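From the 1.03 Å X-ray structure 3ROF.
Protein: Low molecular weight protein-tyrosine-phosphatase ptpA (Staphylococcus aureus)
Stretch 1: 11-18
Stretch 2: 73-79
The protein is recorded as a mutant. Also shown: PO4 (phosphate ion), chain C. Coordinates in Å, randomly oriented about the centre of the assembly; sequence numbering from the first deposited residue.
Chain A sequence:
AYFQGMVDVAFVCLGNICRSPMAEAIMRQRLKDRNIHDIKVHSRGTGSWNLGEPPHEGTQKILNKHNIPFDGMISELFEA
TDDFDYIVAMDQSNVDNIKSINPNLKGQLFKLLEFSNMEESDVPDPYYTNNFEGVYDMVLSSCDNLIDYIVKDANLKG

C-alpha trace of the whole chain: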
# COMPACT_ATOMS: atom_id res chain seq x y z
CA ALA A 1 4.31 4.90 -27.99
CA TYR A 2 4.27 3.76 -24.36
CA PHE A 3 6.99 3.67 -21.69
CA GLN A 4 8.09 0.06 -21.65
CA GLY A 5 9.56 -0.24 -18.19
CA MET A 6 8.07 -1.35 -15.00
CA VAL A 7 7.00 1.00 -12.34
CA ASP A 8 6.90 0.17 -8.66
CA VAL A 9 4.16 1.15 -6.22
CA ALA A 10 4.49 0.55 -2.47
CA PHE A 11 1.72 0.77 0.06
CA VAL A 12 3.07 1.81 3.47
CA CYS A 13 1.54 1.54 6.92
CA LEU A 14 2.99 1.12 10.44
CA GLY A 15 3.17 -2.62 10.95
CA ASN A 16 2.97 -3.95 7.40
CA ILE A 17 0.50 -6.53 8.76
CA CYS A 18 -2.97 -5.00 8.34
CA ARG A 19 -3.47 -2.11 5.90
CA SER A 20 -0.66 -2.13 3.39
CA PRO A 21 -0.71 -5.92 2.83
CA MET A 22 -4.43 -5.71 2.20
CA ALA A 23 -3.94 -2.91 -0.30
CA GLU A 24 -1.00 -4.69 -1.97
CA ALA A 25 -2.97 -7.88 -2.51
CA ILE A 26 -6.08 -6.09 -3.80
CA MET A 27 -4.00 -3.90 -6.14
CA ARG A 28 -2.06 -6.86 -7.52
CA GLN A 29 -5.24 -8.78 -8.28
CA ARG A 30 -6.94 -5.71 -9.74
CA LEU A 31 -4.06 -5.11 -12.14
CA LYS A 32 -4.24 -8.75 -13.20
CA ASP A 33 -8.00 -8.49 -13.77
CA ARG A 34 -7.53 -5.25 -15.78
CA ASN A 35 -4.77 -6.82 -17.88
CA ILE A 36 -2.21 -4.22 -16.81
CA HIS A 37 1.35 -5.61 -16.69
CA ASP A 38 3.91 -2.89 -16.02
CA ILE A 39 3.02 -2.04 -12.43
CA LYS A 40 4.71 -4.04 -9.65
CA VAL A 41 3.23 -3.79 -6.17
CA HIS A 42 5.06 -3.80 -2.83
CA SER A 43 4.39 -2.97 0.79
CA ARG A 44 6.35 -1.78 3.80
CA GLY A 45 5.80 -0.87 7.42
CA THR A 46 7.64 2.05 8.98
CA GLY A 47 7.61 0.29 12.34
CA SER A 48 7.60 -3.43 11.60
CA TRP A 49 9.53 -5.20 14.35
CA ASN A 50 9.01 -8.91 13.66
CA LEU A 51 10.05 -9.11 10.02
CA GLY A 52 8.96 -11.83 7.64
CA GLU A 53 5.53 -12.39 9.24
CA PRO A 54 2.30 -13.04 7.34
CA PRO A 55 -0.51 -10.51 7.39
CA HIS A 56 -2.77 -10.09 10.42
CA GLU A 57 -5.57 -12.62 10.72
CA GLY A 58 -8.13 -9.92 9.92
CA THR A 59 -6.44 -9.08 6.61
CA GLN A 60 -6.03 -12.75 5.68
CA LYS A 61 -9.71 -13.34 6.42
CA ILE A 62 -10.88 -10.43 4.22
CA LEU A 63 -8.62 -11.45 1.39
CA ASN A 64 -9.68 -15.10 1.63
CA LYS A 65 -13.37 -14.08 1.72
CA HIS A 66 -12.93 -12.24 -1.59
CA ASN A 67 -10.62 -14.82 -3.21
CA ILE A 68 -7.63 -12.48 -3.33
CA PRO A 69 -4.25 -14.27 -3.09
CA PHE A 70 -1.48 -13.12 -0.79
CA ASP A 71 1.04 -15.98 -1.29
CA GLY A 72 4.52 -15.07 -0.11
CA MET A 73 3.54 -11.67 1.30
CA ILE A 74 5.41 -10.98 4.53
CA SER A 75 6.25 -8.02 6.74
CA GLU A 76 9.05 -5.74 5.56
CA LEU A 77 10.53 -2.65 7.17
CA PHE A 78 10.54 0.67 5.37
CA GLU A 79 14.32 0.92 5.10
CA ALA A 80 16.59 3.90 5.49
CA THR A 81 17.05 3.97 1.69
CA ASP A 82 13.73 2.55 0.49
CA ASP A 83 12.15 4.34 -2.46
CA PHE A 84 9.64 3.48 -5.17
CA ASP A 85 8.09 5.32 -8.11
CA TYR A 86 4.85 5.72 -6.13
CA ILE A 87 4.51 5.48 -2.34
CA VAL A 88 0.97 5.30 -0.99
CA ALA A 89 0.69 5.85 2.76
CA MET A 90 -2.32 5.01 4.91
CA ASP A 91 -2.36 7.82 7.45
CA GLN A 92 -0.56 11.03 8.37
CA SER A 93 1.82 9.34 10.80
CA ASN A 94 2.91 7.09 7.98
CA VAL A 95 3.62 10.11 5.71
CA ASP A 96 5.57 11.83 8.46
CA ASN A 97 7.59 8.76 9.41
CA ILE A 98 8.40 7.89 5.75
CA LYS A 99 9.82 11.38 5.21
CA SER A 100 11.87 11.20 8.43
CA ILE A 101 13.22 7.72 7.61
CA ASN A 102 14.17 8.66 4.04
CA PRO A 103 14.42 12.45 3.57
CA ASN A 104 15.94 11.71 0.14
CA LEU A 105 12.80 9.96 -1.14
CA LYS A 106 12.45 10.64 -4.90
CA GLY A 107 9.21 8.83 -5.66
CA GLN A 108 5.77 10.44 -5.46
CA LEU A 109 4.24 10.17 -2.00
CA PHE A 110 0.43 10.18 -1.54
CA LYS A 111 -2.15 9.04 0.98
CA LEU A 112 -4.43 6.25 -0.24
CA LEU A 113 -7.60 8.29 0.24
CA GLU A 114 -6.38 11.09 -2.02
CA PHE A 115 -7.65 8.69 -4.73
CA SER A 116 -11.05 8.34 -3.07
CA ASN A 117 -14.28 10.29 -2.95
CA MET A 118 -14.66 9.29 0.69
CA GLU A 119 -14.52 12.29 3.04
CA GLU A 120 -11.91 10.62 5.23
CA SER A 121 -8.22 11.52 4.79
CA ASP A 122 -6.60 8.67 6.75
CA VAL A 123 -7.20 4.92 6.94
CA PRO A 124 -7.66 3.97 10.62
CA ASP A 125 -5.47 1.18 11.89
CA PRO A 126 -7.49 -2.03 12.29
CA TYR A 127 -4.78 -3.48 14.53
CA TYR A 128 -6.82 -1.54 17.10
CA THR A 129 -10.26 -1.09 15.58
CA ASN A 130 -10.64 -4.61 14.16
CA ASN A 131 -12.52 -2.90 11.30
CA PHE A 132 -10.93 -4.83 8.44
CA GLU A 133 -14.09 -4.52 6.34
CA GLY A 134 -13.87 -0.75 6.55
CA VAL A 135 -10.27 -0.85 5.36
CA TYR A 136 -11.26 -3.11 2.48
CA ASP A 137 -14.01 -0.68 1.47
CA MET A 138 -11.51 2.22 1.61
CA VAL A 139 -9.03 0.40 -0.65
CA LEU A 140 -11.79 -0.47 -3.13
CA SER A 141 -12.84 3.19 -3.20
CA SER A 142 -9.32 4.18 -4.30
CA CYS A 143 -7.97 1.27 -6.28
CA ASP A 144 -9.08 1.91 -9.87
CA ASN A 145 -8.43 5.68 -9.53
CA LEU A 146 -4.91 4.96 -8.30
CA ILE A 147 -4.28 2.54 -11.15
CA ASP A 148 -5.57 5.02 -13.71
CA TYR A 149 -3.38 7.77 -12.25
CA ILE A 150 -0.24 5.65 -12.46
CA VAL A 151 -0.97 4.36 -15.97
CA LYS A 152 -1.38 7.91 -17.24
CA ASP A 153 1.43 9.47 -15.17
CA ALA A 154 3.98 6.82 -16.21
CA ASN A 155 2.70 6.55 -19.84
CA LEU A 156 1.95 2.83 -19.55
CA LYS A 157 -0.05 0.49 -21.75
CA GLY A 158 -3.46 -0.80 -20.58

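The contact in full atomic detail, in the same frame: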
# COMPACT_ATOMS: atom_id res chain seq x y z
N PHE A 11 2.61 0.33 -1.01
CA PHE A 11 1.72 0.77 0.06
C PHE A 11 2.50 0.72 1.36
O PHE A 11 3.23 -0.25 1.62
CB PHE A 11 0.48 -0.13 0.12
CG PHE A 11 -0.36 -0.03 -1.11
CD1 PHE A 11 -1.21 1.06 -1.28
CD2 PHE A 11 -0.29 -1.00 -2.10
CE1 PHE A 11 -1.99 1.15 -2.43
CE2 PHE A 11 -1.08 -0.91 -3.21
CZ PHE A 11 -1.92 0.16 -3.40
N VAL A 12 2.29 1.71 2.23
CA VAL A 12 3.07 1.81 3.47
C VAL A 12 2.16 2.14 4.63
O VAL A 12 1.35 3.08 4.58
CB VAL A 12 4.18 2.89 3.39
CG1 VAL A 12 4.99 2.92 4.66
CG2 VAL A 12 5.09 2.62 2.19
N CYS A 13 2.27 1.34 5.68
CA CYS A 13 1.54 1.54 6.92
C CYS A 13 2.54 1.46 8.07
O CYS A 13 3.71 1.70 7.85
CB CYS A 13 0.34 0.55 7.05
SG CYS A 13 0.81 -1.20 7.05
N LEU A 14 2.07 1.19 9.29
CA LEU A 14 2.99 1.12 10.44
C LEU A 14 3.60 -0.27 10.56
O LEU A 14 4.82 -0.45 10.57
CB LEU A 14 2.26 1.52 11.72
CG LEU A 14 3.12 1.40 12.98
CD1 LEU A 14 4.33 2.30 12.93
CD2 LEU A 14 2.30 1.67 14.22
N GLY A 15 2.73 -1.27 10.67
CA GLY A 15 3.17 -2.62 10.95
C GLY A 15 3.46 -3.50 9.75
O GLY A 15 4.09 -4.55 9.87
N ASN A 16 2.95 -3.10 8.58
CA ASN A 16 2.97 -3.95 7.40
C ASN A 16 2.36 -5.34 7.72
O ASN A 16 2.84 -6.34 7.20
CB ASN A 16 4.37 -4.09 6.78
CG ASN A 16 4.38 -4.70 5.38
OD1 ASN A 16 5.32 -5.41 5.04
ND2 ASN A 16 3.37 -4.40 4.54
N ILE A 17 1.28 -5.33 8.51
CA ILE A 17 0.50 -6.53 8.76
C ILE A 17 -0.97 -6.36 8.45
O ILE A 17 -1.61 -7.36 8.13
CB ILE A 17 0.75 -7.11 10.19
CG1 ILE A 17 0.54 -6.05 11.28
CG2 ILE A 17 2.10 -7.74 10.28
CD1 ILE A 17 0.38 -6.64 12.66
N CYS A 18 -1.52 -5.14 8.53
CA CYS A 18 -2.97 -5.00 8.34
C CYS A 18 -3.24 -4.25 7.04
O CYS A 18 -3.72 -4.85 6.05
CB CYS A 18 -3.64 -4.29 9.50
SG CYS A 18 -3.48 -5.16 11.09
N MET A 73 3.49 -13.03 0.78
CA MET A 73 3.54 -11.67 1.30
C MET A 73 3.84 -11.69 2.80
O MET A 73 3.13 -12.32 3.58
CB MET A 73 2.22 -10.98 1.06
CG MET A 73 1.99 -10.62 -0.41
SD MET A 73 0.37 -9.92 -0.78
CE MET A 73 0.17 -8.81 0.61
N ILE A 74 4.91 -10.99 3.16
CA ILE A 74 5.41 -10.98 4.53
C ILE A 74 5.85 -9.57 4.92
O ILE A 74 6.13 -8.70 4.08
CB ILE A 74 6.53 -12.04 4.78
CG1 ILE A 74 7.69 -11.82 3.82
CG2 ILE A 74 5.96 -13.45 4.64
CD1 ILE A 74 8.86 -12.76 3.98
N SER A 75 5.96 -9.35 6.22
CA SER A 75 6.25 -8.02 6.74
C SER A 75 7.69 -7.61 6.41
O SER A 75 8.62 -8.38 6.52
CB SER A 75 5.98 -7.96 8.22
OG SER A 75 6.79 -8.88 8.91
N GLU A 76 7.79 -6.35 5.97
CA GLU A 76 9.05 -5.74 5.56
C GLU A 76 9.14 -4.31 6.06
O GLU A 76 8.20 -3.57 5.94
CB GLU A 76 9.14 -5.72 4.04
CG GLU A 76 9.23 -7.09 3.42
CD GLU A 76 9.05 -7.05 1.91
OE1 GLU A 76 10.07 -6.88 1.18
OE2 GLU A 76 7.88 -7.13 1.42
N LEU A 77 10.28 -3.97 6.64
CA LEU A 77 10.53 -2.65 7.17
C LEU A 77 10.74 -1.66 6.05
O LEU A 77 11.43 -1.95 5.07
CB LEU A 77 11.79 -2.69 8.04
CG LEU A 77 12.15 -1.44 8.82
CD1 LEU A 77 11.15 -1.14 9.87
CD2 LEU A 77 13.54 -1.56 9.41
N PHE A 78 10.19 -0.45 6.21
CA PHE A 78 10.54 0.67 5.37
C PHE A 78 11.96 1.11 5.73
O PHE A 78 12.18 1.68 6.80
CB PHE A 78 9.55 1.83 5.52
CG PHE A 78 9.70 2.86 4.42
CD1 PHE A 78 8.91 2.82 3.30
CD2 PHE A 78 10.73 3.80 4.46
CE1 PHE A 78 9.07 3.71 2.26
CE2 PHE A 78 10.91 4.69 3.42
CZ PHE A 78 10.07 4.64 2.31
N GLU A 79 12.91 0.79 4.84
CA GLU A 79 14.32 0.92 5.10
C GLU A 79 14.81 2.32 4.97
O GLU A 79 14.15 3.18 4.37
CB GLU A 79 15.12 0.02 4.15
CG GLU A 79 14.81 -1.45 4.30
P PO4 C . -0.91 -1.83 10.14
O1 PO4 C . -2.00 -1.52 9.15
O2 PO4 C . -0.06 -0.61 10.45
O3 PO4 C . -1.59 -2.31 11.46
O4 PO4 C . -0.07 -3.00 9.70

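The most unusual feature of this contact is the backbone of N16, which adopts a left-handed conformation (phi/psi 53/39°) in the middle of a loop wrapped around a phosphate ion and, from that position, sends its side chain toward the second stretch to make the one hydrogen bond between the two segments. The backbone amide of E76 donates to the carboxamide oxygen of N16, with N of E76 2.8 Å from OD1 of N16 and an N-H...O angle of 148°. A side chain thus supplies the acceptor for a main-chain amide in a segment without regular secondary structure.

The fit around this bond is close. OD1 of N16 lies 3.3 Å from CA of S75, so the oxygen sits against the backbone just before the amide it accepts from. The CA atoms of N16 and S75 are 5.3 Å apart, and N16 has more of its surface covered by the other stretch than any other residue in the contact, 64 Å². The other end of the carboxamide is also engaged: ND2 of N16 is hydrogen-bonded to a residue just outside the two stretches, which leaves the group held at both its oxygen and its nitrogen.

S75 packs beside this anchor through its carbon atoms. Its CB lies 4.2 Å from O of G15 and 4.4 Å from CG2 of I17, both van der Waals approaches, while OG is hydrogen-bonded elsewhere in the structure.

A separate apolar contact lies at the strand end of the first stretch. V12 and F78 both direct their CA-to-CB bonds toward the opposing segment, and CG2 of V12 comes within 4.0 Å of CD1 of F78, approaching the ring obliquely. Both residues are buried. Their CA atoms stand 7.8 Å apart, so here the side chains bridge a wider gap than at N16 and S75. In all, the two stretches bury a modest 228 Å², counted over both sides.

The loop carrying N16 faces the phosphate with its amides. N of G15 donates to O2 of PO4 at 2.9 Å in a nearly linear bond (175°), and N of L14 makes a weak bond to the same O2 at 3.0 Å. O4 of PO4 accepts from N of I17 at 2.9 Å and from N of C18 at 2.8 Å. The loop thus binds the ion through its main chain while the N16 side chain ties it to the second stretch.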